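Local coordinates for protein methylornithine synthase PylB (Methanosarcina barkeri, PDB 3T7V) that isomerises L-lysine to (3R)-3-methyl-D-ornithine by a radical mechanism that uses S-adenosylmethionine and a [4Fe-4S] cluster, a step of pyrrolysine biosynthesis, at residues A[63-68]-A[101-106]; A[85-90]-A[306-311]; A[133-136]-A[142-145]; A[279-282]-A[287-290]. One frame throughout, in Å; residues are numbered along the deposited sequence.

Contact 1: A[63-68]-A[101-106]. With MD0 (5-amino-D-isoleucine), chain D.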
# COMPACT_ATOMS: atom_id res chain seq x y z
N CYS A 63 -3.66 -9.63 3.46
CA CYS A 63 -3.83 -10.40 2.18
C CYS A 63 -4.34 -9.50 1.09
O CYS A 63 -5.08 -8.58 1.34
CB CYS A 63 -4.85 -11.44 2.45
SG CYS A 63 -5.11 -12.61 1.11
N PHE A 64 -3.91 -9.71 -0.12
CA PHE A 64 -4.32 -8.87 -1.24
C PHE A 64 -5.18 -9.69 -2.18
O PHE A 64 -4.73 -10.70 -2.76
CB PHE A 64 -3.02 -8.46 -1.97
CG PHE A 64 -3.30 -7.55 -3.16
CD1 PHE A 64 -3.91 -6.32 -2.93
CD2 PHE A 64 -2.98 -7.91 -4.46
CE1 PHE A 64 -4.22 -5.45 -3.98
CE2 PHE A 64 -3.27 -7.04 -5.53
CZ PHE A 64 -3.89 -5.83 -5.27
N ILE A 65 -6.40 -9.24 -2.40
CA ILE A 65 -7.38 -9.88 -3.32
C ILE A 65 -7.77 -8.91 -4.39
O ILE A 65 -8.64 -8.02 -4.18
CB ILE A 65 -8.63 -10.36 -2.57
CG1 ILE A 65 -8.24 -11.33 -1.40
CG2 ILE A 65 -9.58 -11.09 -3.57
CD1 ILE A 65 -9.48 -11.78 -0.62
N TYR A 66 -7.12 -9.08 -5.54
CA TYR A 66 -7.39 -8.20 -6.70
C TYR A 66 -8.53 -8.89 -7.45
O TYR A 66 -8.33 -9.87 -8.17
CB TYR A 66 -6.10 -8.16 -7.53
CG TYR A 66 -6.00 -7.02 -8.53
CD1 TYR A 66 -7.01 -6.12 -8.80
CD2 TYR A 66 -4.80 -6.90 -9.24
CE1 TYR A 66 -6.84 -5.06 -9.67
CE2 TYR A 66 -4.62 -5.85 -10.14
CZ TYR A 66 -5.65 -4.97 -10.34
OH TYR A 66 -5.38 -3.98 -11.28
N PHE A 67 -9.77 -8.44 -7.16
CA PHE A 67 -10.97 -9.21 -7.57
C PHE A 67 -11.52 -8.84 -8.95
O PHE A 67 -12.33 -9.55 -9.49
CB PHE A 67 -12.11 -9.11 -6.51
CG PHE A 67 -12.65 -7.74 -6.27
CD1 PHE A 67 -12.12 -6.98 -5.27
CD2 PHE A 67 -13.69 -7.21 -7.04
CE1 PHE A 67 -12.57 -5.70 -5.04
CE2 PHE A 67 -14.17 -5.92 -6.86
CZ PHE A 67 -13.60 -5.14 -5.81
N SER A 68 -10.99 -7.75 -9.51
CA SER A 68 -11.31 -7.39 -10.90
C SER A 68 -10.20 -6.55 -11.46
O SER A 68 -9.81 -5.54 -10.84
CB SER A 68 -12.62 -6.62 -11.00
OG SER A 68 -12.77 -6.26 -12.41
N LYS A 101 -12.49 -19.07 1.63
CA LYS A 101 -12.35 -20.31 2.43
C LYS A 101 -10.86 -20.57 2.69
O LYS A 101 -10.50 -21.08 3.77
CB LYS A 101 -12.98 -21.48 1.72
CG LYS A 101 -14.50 -21.36 1.85
CD LYS A 101 -15.22 -22.60 1.28
CE LYS A 101 -16.69 -22.34 0.95
NZ LYS A 101 -17.26 -23.63 0.39
N THR A 102 -9.99 -20.20 1.74
CA THR A 102 -8.60 -20.53 1.89
C THR A 102 -7.91 -19.58 2.86
O THR A 102 -6.79 -19.83 3.27
CB THR A 102 -7.81 -20.53 0.52
OG1 THR A 102 -7.74 -19.21 -0.03
CG2 THR A 102 -8.48 -21.37 -0.49
N LEU A 103 -8.58 -18.46 3.22
CA LEU A 103 -7.99 -17.42 4.06
C LEU A 103 -8.37 -17.62 5.53
O LEU A 103 -7.69 -17.09 6.46
CB LEU A 103 -8.51 -16.02 3.63
CG LEU A 103 -8.02 -15.72 2.22
CD1 LEU A 103 -8.52 -14.37 1.85
CD2 LEU A 103 -6.51 -15.84 2.08
N LYS A 104 -9.47 -18.37 5.76
CA LYS A 104 -10.01 -18.45 7.16
C LYS A 104 -9.00 -19.16 8.03
O LYS A 104 -8.60 -20.29 7.74
CB LYS A 104 -11.33 -19.24 7.11
CG LYS A 104 -12.41 -18.42 6.41
CD LYS A 104 -13.71 -19.27 6.34
CE LYS A 104 -14.67 -18.57 5.39
NZ LYS A 104 -15.96 -19.27 5.36
N GLY A 105 -8.69 -18.47 9.13
CA GLY A 105 -7.72 -19.01 10.10
C GLY A 105 -6.28 -19.09 9.63
O GLY A 105 -5.48 -19.72 10.29
N ALA A 106 -5.93 -18.39 8.54
CA ALA A 106 -4.59 -18.44 8.02
C ALA A 106 -3.65 -17.54 8.78
O ALA A 106 -2.44 -17.77 8.69
CB ALA A 106 -4.53 -18.11 6.51
C MD0 D . 0.27 -3.97 -2.34
N MD0 D . -0.16 -5.13 -4.43
O MD0 D . -0.04 -3.85 -1.14
CA MD0 D . -0.77 -4.39 -3.33
CB MD0 D . -1.53 -3.15 -3.88
CD MD0 D . -3.48 -1.62 -3.15
NE MD0 D . -4.18 -1.10 -1.98
CG MD0 D . -2.33 -2.51 -2.71
CG2 MD0 D . -0.61 -2.08 -4.53
OXT MD0 D . 1.42 -3.75 -2.77
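A single leucine, Leu103, makes the whole contact from the helix side, and a cysteine thiol is one of its two partners. Leu103 CD2 lies 3.7 Å from Cys63 SG. The other methyl, Leu103 CD1, meets Ile65 CD1 at 3.7 Å, the two side chains reaching toward each other tip to tip. The leucine fork therefore spans two residues that point to the same side of strand 63-68. Cys63 SG stands anti to its backbone N (chi1 -174°), within 3.9 Å of Leu103 CD1 as well. No hydrogen bond crosses; all three residues are buried and the contact is apolar. Phe108 touches both Cys63 and Leu103, and Leu139 of helix 126-139 also packs on Leu103. A type II beta turn runs from Leu103 to Ala106, with Ala106 N bonded to Leu103 O at 3.0 Å and Gly105 at positive phi.

Phe64, between the two strand residues, belongs to the pocket for the bound product, 5-amino-D-isoleucine. One ring face carries this ligand, with MD0 CA 3.6 Å above the ring plane and Phe64 CE1 3.5 Å from MD0 CB. Without the ring, as with an alanine here, the ligand's carbon chain is likely to lose this flat wall, and a gap would open beside it. Strand 58-68 with helix 93-103 packed outside and ligand inside is typical of the TIM-barrel-like radical SAM core.

Contact 2: A[85-90]-A[306-311]. With SAM (S-adenosylmethionine), chain C.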
# COMPACT_ATOMS: atom_id res chain seq x y z
N GLU A 85 -4.14 -3.41 -24.01
CA GLU A 85 -4.87 -4.60 -24.42
C GLU A 85 -4.26 -5.84 -23.82
O GLU A 85 -3.24 -6.42 -24.32
CB GLU A 85 -4.82 -4.64 -25.95
CG GLU A 85 -5.61 -3.50 -26.68
CD GLU A 85 -5.74 -3.66 -28.21
OE1 GLU A 85 -5.13 -2.85 -28.98
OE2 GLU A 85 -6.44 -4.59 -28.66
N ILE A 86 -4.83 -6.24 -22.69
CA ILE A 86 -4.22 -7.26 -21.84
C ILE A 86 -5.29 -8.29 -21.40
O ILE A 86 -6.50 -8.05 -21.56
CB ILE A 86 -3.60 -6.61 -20.55
CG1 ILE A 86 -4.70 -5.86 -19.77
CG2 ILE A 86 -2.44 -5.67 -20.92
CD1 ILE A 86 -4.24 -5.48 -18.37
N ASN A 87 -4.81 -9.32 -20.75
CA ASN A 87 -5.72 -10.32 -20.15
C ASN A 87 -6.33 -9.58 -18.96
O ASN A 87 -5.61 -8.86 -18.23
CB ASN A 87 -4.94 -11.55 -19.69
CG ASN A 87 -5.81 -12.52 -18.98
OD1 ASN A 87 -5.67 -12.78 -17.76
ND2 ASN A 87 -6.84 -12.83 -19.60
N ARG A 88 -7.65 -9.76 -18.75
CA ARG A 88 -8.37 -9.16 -17.62
C ARG A 88 -9.38 -10.17 -17.10
O ARG A 88 -9.91 -10.99 -17.86
CB ARG A 88 -9.17 -7.96 -18.05
CG ARG A 88 -8.16 -6.83 -18.40
CD ARG A 88 -8.84 -5.59 -18.72
NE ARG A 88 -8.01 -4.64 -19.41
CZ ARG A 88 -7.41 -3.61 -18.79
NH1 ARG A 88 -7.51 -3.37 -17.47
NH2 ARG A 88 -6.72 -2.74 -19.53
N TYR A 89 -9.58 -10.16 -15.78
CA TYR A 89 -10.52 -11.08 -15.18
C TYR A 89 -11.42 -10.38 -14.20
O TYR A 89 -11.06 -9.29 -13.69
CB TYR A 89 -9.76 -12.27 -14.51
CG TYR A 89 -8.90 -11.89 -13.30
CD1 TYR A 89 -7.52 -11.71 -13.40
CD2 TYR A 89 -9.50 -11.73 -12.02
CE1 TYR A 89 -6.74 -11.39 -12.30
CE2 TYR A 89 -8.72 -11.34 -10.88
CZ TYR A 89 -7.36 -11.23 -11.05
OH TYR A 89 -6.62 -10.88 -9.93
N ARG A 90 -12.51 -11.02 -13.84
CA ARG A 90 -13.47 -10.47 -12.83
C ARG A 90 -13.96 -11.68 -12.08
O ARG A 90 -14.64 -12.55 -12.65
CB ARG A 90 -14.59 -9.74 -13.54
CG ARG A 90 -15.61 -9.15 -12.57
CD ARG A 90 -16.76 -8.46 -13.32
NE ARG A 90 -16.29 -7.31 -14.16
CZ ARG A 90 -16.32 -7.22 -15.49
NH1 ARG A 90 -16.64 -8.31 -16.29
NH2 ARG A 90 -16.01 -6.11 -16.06
N GLN A 306 -4.11 -17.87 -8.46
CA GLN A 306 -3.68 -17.37 -9.75
C GLN A 306 -3.90 -15.87 -9.73
O GLN A 306 -3.77 -15.19 -10.75
CB GLN A 306 -4.60 -17.95 -10.80
CG GLN A 306 -6.02 -18.09 -10.25
CD GLN A 306 -7.03 -18.57 -11.27
OE1 GLN A 306 -7.71 -17.76 -11.90
NE2 GLN A 306 -7.16 -19.90 -11.42
N LEU A 307 -4.31 -15.32 -8.57
CA LEU A 307 -4.64 -13.86 -8.55
C LEU A 307 -3.40 -13.04 -8.79
O LEU A 307 -2.27 -13.45 -8.51
CB LEU A 307 -5.22 -13.44 -7.19
CG LEU A 307 -6.62 -14.07 -6.85
CD1 LEU A 307 -7.08 -13.64 -5.48
CD2 LEU A 307 -7.63 -13.69 -7.92
N GLU A 308 -3.61 -11.83 -9.27
CA GLU A 308 -2.45 -10.93 -9.62
C GLU A 308 -2.15 -9.93 -8.51
O GLU A 308 -2.98 -9.63 -7.62
CB GLU A 308 -2.82 -10.20 -10.94
CG GLU A 308 -2.80 -11.27 -12.07
CD GLU A 308 -3.21 -10.89 -13.43
OE1 GLU A 308 -3.34 -9.69 -13.69
OE2 GLU A 308 -3.38 -11.87 -14.26
N GLY A 309 -0.91 -9.44 -8.52
CA GLY A 309 -0.55 -8.19 -7.80
C GLY A 309 -0.84 -7.03 -8.77
O GLY A 309 -1.51 -7.17 -9.79
N VAL A 310 -0.27 -5.88 -8.48
CA VAL A 310 -0.45 -4.67 -9.36
C VAL A 310 0.83 -4.37 -10.12
O VAL A 310 0.76 -4.19 -11.37
CB VAL A 310 -0.88 -3.41 -8.53
CG1 VAL A 310 -1.07 -2.23 -9.51
CG2 VAL A 310 -2.19 -3.76 -7.80
N ALA A 311 1.95 -4.33 -9.43
CA ALA A 311 3.25 -4.10 -10.10
C ALA A 311 3.81 -5.42 -10.64
O ALA A 311 4.53 -5.43 -11.67
CB ALA A 311 4.20 -3.41 -9.15
N SAM C . -7.63 1.28 -9.16
CA SAM C . -7.56 1.74 -7.85
C SAM C . -6.69 2.91 -7.65
O SAM C . -6.01 3.36 -8.60
OXT SAM C . -6.77 3.50 -6.51
CB SAM C . -6.80 0.94 -7.05
CG SAM C . -5.54 0.34 -7.51
SD SAM C . -4.13 0.71 -6.38
CE SAM C . -3.73 -0.91 -5.79
C5' SAM C . -2.82 0.98 -7.55
C4' SAM C . -1.84 1.75 -7.06
O4' SAM C . -0.86 0.56 -7.33
C3' SAM C . -1.59 2.90 -7.66
O3' SAM C . -2.12 3.66 -6.56
C2' SAM C . -0.08 2.77 -7.44
O2' SAM C . 0.40 3.44 -6.22
C1' SAM C . 0.36 1.30 -7.47
N9 SAM C . 0.87 0.95 -8.84
C8 SAM C . 0.20 0.81 -10.03
N7 SAM C . 1.07 0.54 -10.99
C5 SAM C . 2.32 0.49 -10.42
C6 SAM C . 3.60 0.32 -10.96
N6 SAM C . 3.82 0.12 -12.26
N1 SAM C . 4.65 0.27 -10.12
C2 SAM C . 4.49 0.47 -8.78
N3 SAM C . 3.28 0.76 -8.24
C4 SAM C . 2.20 0.74 -9.08
O HOH W 1 -5.59 -9.46 -15.43
O HOH W 2 -2.98 -11.84 -16.81
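Tyr89 CG stands between the backbone N and the carbonyl carbon (chi1 67°), and Glu308 turns CG anti to its carbonyl carbon (chi1 -70°), an extended chain beyond; with these torsions the two side chains slide past each other in opposite directions. They join two loops of the radical SAM fold, one after strand 58-68 and one after strand 296-300. Glu308 N gives Tyr89 OH a nearly straight hydrogen bond, 3.2 Å at 173°. The same hydroxyl is hydrogen-bonded to Tyr66 O, so it links both loops to the strand. Glu308 CG sits at the ring edge, in its plane, and the carboxylate stands almost perpendicular to the ring, 89° apart, with Glu308 CD 3.7 Å from Tyr89 CE1. The Leu307 side chain crosses that of Tyr89 at about a right angle, and Leu307 CD2 lies 3.9 Å from Tyr89 CE2. A phenylalanine in place of Tyr89 would probably leave Glu308 N and Tyr66 O without their shared hydroxyl.

Val310 CG1 touches SAM C8 at 3.3 Å, so segment 306-311, which binds the tyrosine, also lines the cofactor pocket. Glu308 OE1 is hydrogen-bonded to Tyr80 OH. Two waters bridge the carboxylate to Asn87: one donates to Asn87 O and Glu308 OE1, the other to Asn87 OD1 and Glu308 OE2.

Contact 3: A[133-136]-A[142-145]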
# COMPACT_ATOMS: atom_id res chain seq x y z
N GLN A 133 -20.11 -7.02 1.71
CA GLN A 133 -20.95 -7.71 2.71
C GLN A 133 -20.60 -9.20 2.72
O GLN A 133 -20.46 -9.79 3.79
CB GLN A 133 -22.41 -7.51 2.35
CG GLN A 133 -23.36 -8.27 3.31
CD GLN A 133 -24.82 -8.13 2.96
OE1 GLN A 133 -25.19 -7.29 2.19
NE2 GLN A 133 -25.64 -9.01 3.47
N ILE A 134 -20.47 -9.84 1.56
CA ILE A 134 -20.18 -11.28 1.50
C ILE A 134 -18.85 -11.58 2.06
O ILE A 134 -18.71 -12.54 2.84
CB ILE A 134 -20.35 -11.82 0.04
CG1 ILE A 134 -21.84 -11.83 -0.31
CG2 ILE A 134 -19.72 -13.20 -0.10
CD1 ILE A 134 -22.11 -11.94 -1.78
N VAL A 135 -17.82 -10.81 1.68
CA VAL A 135 -16.52 -11.07 2.27
C VAL A 135 -16.50 -10.86 3.80
O VAL A 135 -15.87 -11.64 4.55
CB VAL A 135 -15.44 -10.17 1.59
CG1 VAL A 135 -14.08 -10.36 2.30
CG2 VAL A 135 -15.36 -10.54 0.07
N LYS A 136 -17.18 -9.83 4.32
CA LYS A 136 -17.19 -9.58 5.77
C LYS A 136 -17.92 -10.76 6.44
O LYS A 136 -17.50 -11.22 7.50
CB LYS A 136 -17.89 -8.27 6.07
CG LYS A 136 -17.67 -7.80 7.50
CD LYS A 136 -16.26 -7.25 7.64
CE LYS A 136 -16.13 -6.68 9.01
NZ LYS A 136 -14.77 -5.96 9.08
N PRO A 142 -11.02 -7.45 9.60
CA PRO A 142 -10.92 -6.10 9.01
C PRO A 142 -10.71 -6.12 7.53
O PRO A 142 -9.98 -7.00 7.00
CB PRO A 142 -9.67 -5.52 9.70
CG PRO A 142 -9.61 -6.32 11.02
CD PRO A 142 -10.01 -7.71 10.61
N ILE A 143 -11.42 -5.26 6.86
CA ILE A 143 -11.36 -5.18 5.38
C ILE A 143 -10.84 -3.83 4.96
O ILE A 143 -11.33 -2.77 5.39
CB ILE A 143 -12.77 -5.35 4.75
CG1 ILE A 143 -13.25 -6.76 4.94
CG2 ILE A 143 -12.76 -5.04 3.22
CD1 ILE A 143 -14.66 -6.96 4.37
N MET A 144 -9.82 -3.86 4.11
CA MET A 144 -9.35 -2.66 3.40
C MET A 144 -9.99 -2.74 2.02
O MET A 144 -10.04 -3.82 1.42
CB MET A 144 -7.82 -2.71 3.25
CG MET A 144 -7.30 -1.66 2.26
SD MET A 144 -5.45 -1.73 2.33
CE MET A 144 -5.23 -0.63 3.64
N ILE A 145 -10.54 -1.66 1.55
CA ILE A 145 -11.03 -1.58 0.15
C ILE A 145 -10.15 -0.63 -0.61
O ILE A 145 -9.77 0.48 -0.12
CB ILE A 145 -12.54 -1.21 0.10
CG1 ILE A 145 -12.82 0.15 0.75
CG2 ILE A 145 -13.41 -2.36 0.57
CD1 ILE A 145 -14.26 0.67 0.47
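Segment 133-136 of helix 126-139 and the start of strand 143-146 come closest at Lys136 and Ile143, whose CA atoms are 7.3 Å apart. No hydrogen bond joins the two segments. Ile143 points toward the helix, and on the strand side it carries most of the contact, chiefly through CD1. Its CG1 branch is anti to the carbonyl carbon (chi1 -69°) and extended to CD1, which reaches the helix surface. There Ile143 CD1 lies 3.7 Å from Lys136 CD, 3.9 Å from Lys136 CB and 4.0 Å from Val135 CG1. Both helix side chains cross the isoleucine obliquely.

Lys136 bends at chi2 (75°), which turns its chain across Ile143 toward Pro142 and brings Lys136 NZ to 3.9 Å from Pro142 CA. That NZ is hydrogen-bonded to Gly162 O and Leu141 O, carbonyls just before strands 163-167 and 143-146. Val135 also touches Ile96 of helix 93-103, and Ile143 also packs on Val111 and Leu113 of strand 110-115. The pair is the helix and the following strand of the barrel, with the helix lying outside the sheet.

The lysine does two things at once. Its methylenes pack on the buried isoleucine, while its amino end is held by two backbone carbonyls, which would solvate the likely positive charge rather than neutralise it.

Contact 4: A[279-282]-A[287-290]. With MD0 (5-amino-D-isoleucine), chain D.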
# COMPACT_ATOMS: atom_id res chain seq x y z
N ASP A 279 4.95 -6.96 -3.64
CA ASP A 279 4.71 -6.78 -5.08
C ASP A 279 5.93 -6.20 -5.84
O ASP A 279 6.01 -6.31 -7.07
CB ASP A 279 3.53 -5.79 -5.23
CG ASP A 279 2.72 -5.97 -6.49
OD1 ASP A 279 2.72 -7.03 -7.16
OD2 ASP A 279 1.94 -4.99 -6.75
N LEU A 280 6.87 -5.62 -5.09
CA LEU A 280 7.97 -4.91 -5.73
C LEU A 280 9.27 -5.74 -5.86
O LEU A 280 9.97 -5.64 -6.88
CB LEU A 280 8.32 -3.69 -4.87
CG LEU A 280 6.98 -2.90 -4.73
CD1 LEU A 280 6.89 -2.11 -3.47
CD2 LEU A 280 6.62 -2.23 -6.07
N GLU A 281 9.56 -6.59 -4.86
CA GLU A 281 10.82 -7.34 -4.78
C GLU A 281 10.61 -8.68 -4.03
O GLU A 281 11.58 -9.38 -3.65
CB GLU A 281 11.93 -6.46 -4.13
CG GLU A 281 12.62 -5.45 -5.03
CD GLU A 281 13.89 -4.83 -4.39
OE1 GLU A 281 13.87 -4.34 -3.22
OE2 GLU A 281 14.95 -4.86 -5.06
N GLY A 282 9.34 -9.04 -3.78
CA GLY A 282 9.02 -10.31 -3.10
C GLY A 282 9.49 -10.37 -1.65
O GLY A 282 9.69 -9.36 -1.01
N VAL A 287 12.24 -8.30 3.53
CA VAL A 287 13.24 -8.21 4.57
C VAL A 287 13.87 -6.80 4.60
O VAL A 287 13.95 -6.18 5.67
CB VAL A 287 14.31 -9.30 4.35
CG1 VAL A 287 15.38 -9.20 5.46
CG2 VAL A 287 13.62 -10.66 4.43
N LEU A 288 14.22 -6.28 3.44
CA LEU A 288 14.88 -4.99 3.34
C LEU A 288 13.93 -3.88 3.83
O LEU A 288 14.31 -2.89 4.51
CB LEU A 288 15.26 -4.72 1.89
CG LEU A 288 16.40 -5.60 1.33
CD1 LEU A 288 16.59 -5.44 -0.17
CD2 LEU A 288 17.68 -5.26 2.07
N ARG A 289 12.67 -4.05 3.46
CA ARG A 289 11.64 -2.99 3.79
C ARG A 289 11.30 -3.02 5.26
O ARG A 289 11.19 -1.95 5.90
CB ARG A 289 10.38 -3.19 2.93
CG ARG A 289 10.63 -2.81 1.45
CD ARG A 289 9.72 -3.55 0.45
NE ARG A 289 9.95 -2.94 -0.87
CZ ARG A 289 11.01 -3.18 -1.68
NH1 ARG A 289 11.99 -4.03 -1.32
NH2 ARG A 289 11.11 -2.51 -2.83
N LEU A 290 11.12 -4.20 5.86
CA LEU A 290 10.99 -4.27 7.33
C LEU A 290 12.22 -3.72 8.06
O LEU A 290 12.07 -2.95 9.06
CB LEU A 290 10.74 -5.71 7.84
CG LEU A 290 9.38 -6.29 7.32
CD1 LEU A 290 9.40 -7.82 7.55
CD2 LEU A 290 8.18 -5.63 8.06
C MD0 D . 0.27 -3.97 -2.34
N MD0 D . -0.16 -5.13 -4.43
O MD0 D . -0.04 -3.85 -1.14
CA MD0 D . -0.77 -4.39 -3.33
CB MD0 D . -1.53 -3.15 -3.88
CD MD0 D . -3.48 -1.62 -3.15
NE MD0 D . -4.18 -1.10 -1.98
CG MD0 D . -2.33 -2.51 -2.71
CG2 MD0 D . -0.61 -2.08 -4.53
OXT MD0 D . 1.42 -3.75 -2.77
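Helix 278-291 follows strand 275-277 and leads to strand 296-300 in a beta-alpha-beta unit. Its first turn is weakly bonded, and Arg289 from a later turn reaches back to it. Glu281 OE1 accepts a hydrogen bond from Arg289 NH1, 2.7 Å long and nearly straight at 168°, within a salt bridge. The oxygen uses its anti lone pair, the one away from the other carboxylate oxygen, and lies in the guanidinium plane at its edge. Arg289 NH2 adds a weak bond to the same oxygen at 3.3 Å. The carboxylate is turned 68° from the guanidinium, and one oxygen serves both nitrogens. The arginine chain is extended from CG to NE, and this carries the guanidinium to the segment 279-282. The Leu280 side chain crosses that of Arg289 at about a right angle, with Leu280 CB 3.7 Å from Arg289 NH2.

This end of the helix also forms part of the product-binding pocket of the radical SAM barrel. Asp279 OD2 takes a weak hydrogen bond of 3.1 Å from MD0 N. The same oxygen accepts hydrogen bonds from the backbone N of Val310 and of Ala311, and Asp279 OD1 pairs with Arg322. Arg289 NE forms a salt bridge with Glu258 of helix 258-268, and Arg289 NH1 is also hydrogen-bonded to Gly285 O.

Overall arrangement
Contacts 1 and 3 are buried joints between barrel strands and outer helices. Contact 1 is wholly apolar; contact 3 includes a lysine chain. Their centres lie about 10 Å apart without touching, and both reach the same parallel sheet. Contacts 2 and 4 are partly buried and polar: the first joins two loops with waters between them, the second ties two turns of one helix by charge. Contact 2 touches contacts 1 and 4 but not contact 3. Contacts 1 and 4 both touch the bound 5-amino-D-isoleucine, from strand 58-68 and helix 278-291. Contact 3 does not touch the ligand; its Ile143 side chain is about 11 Å from it.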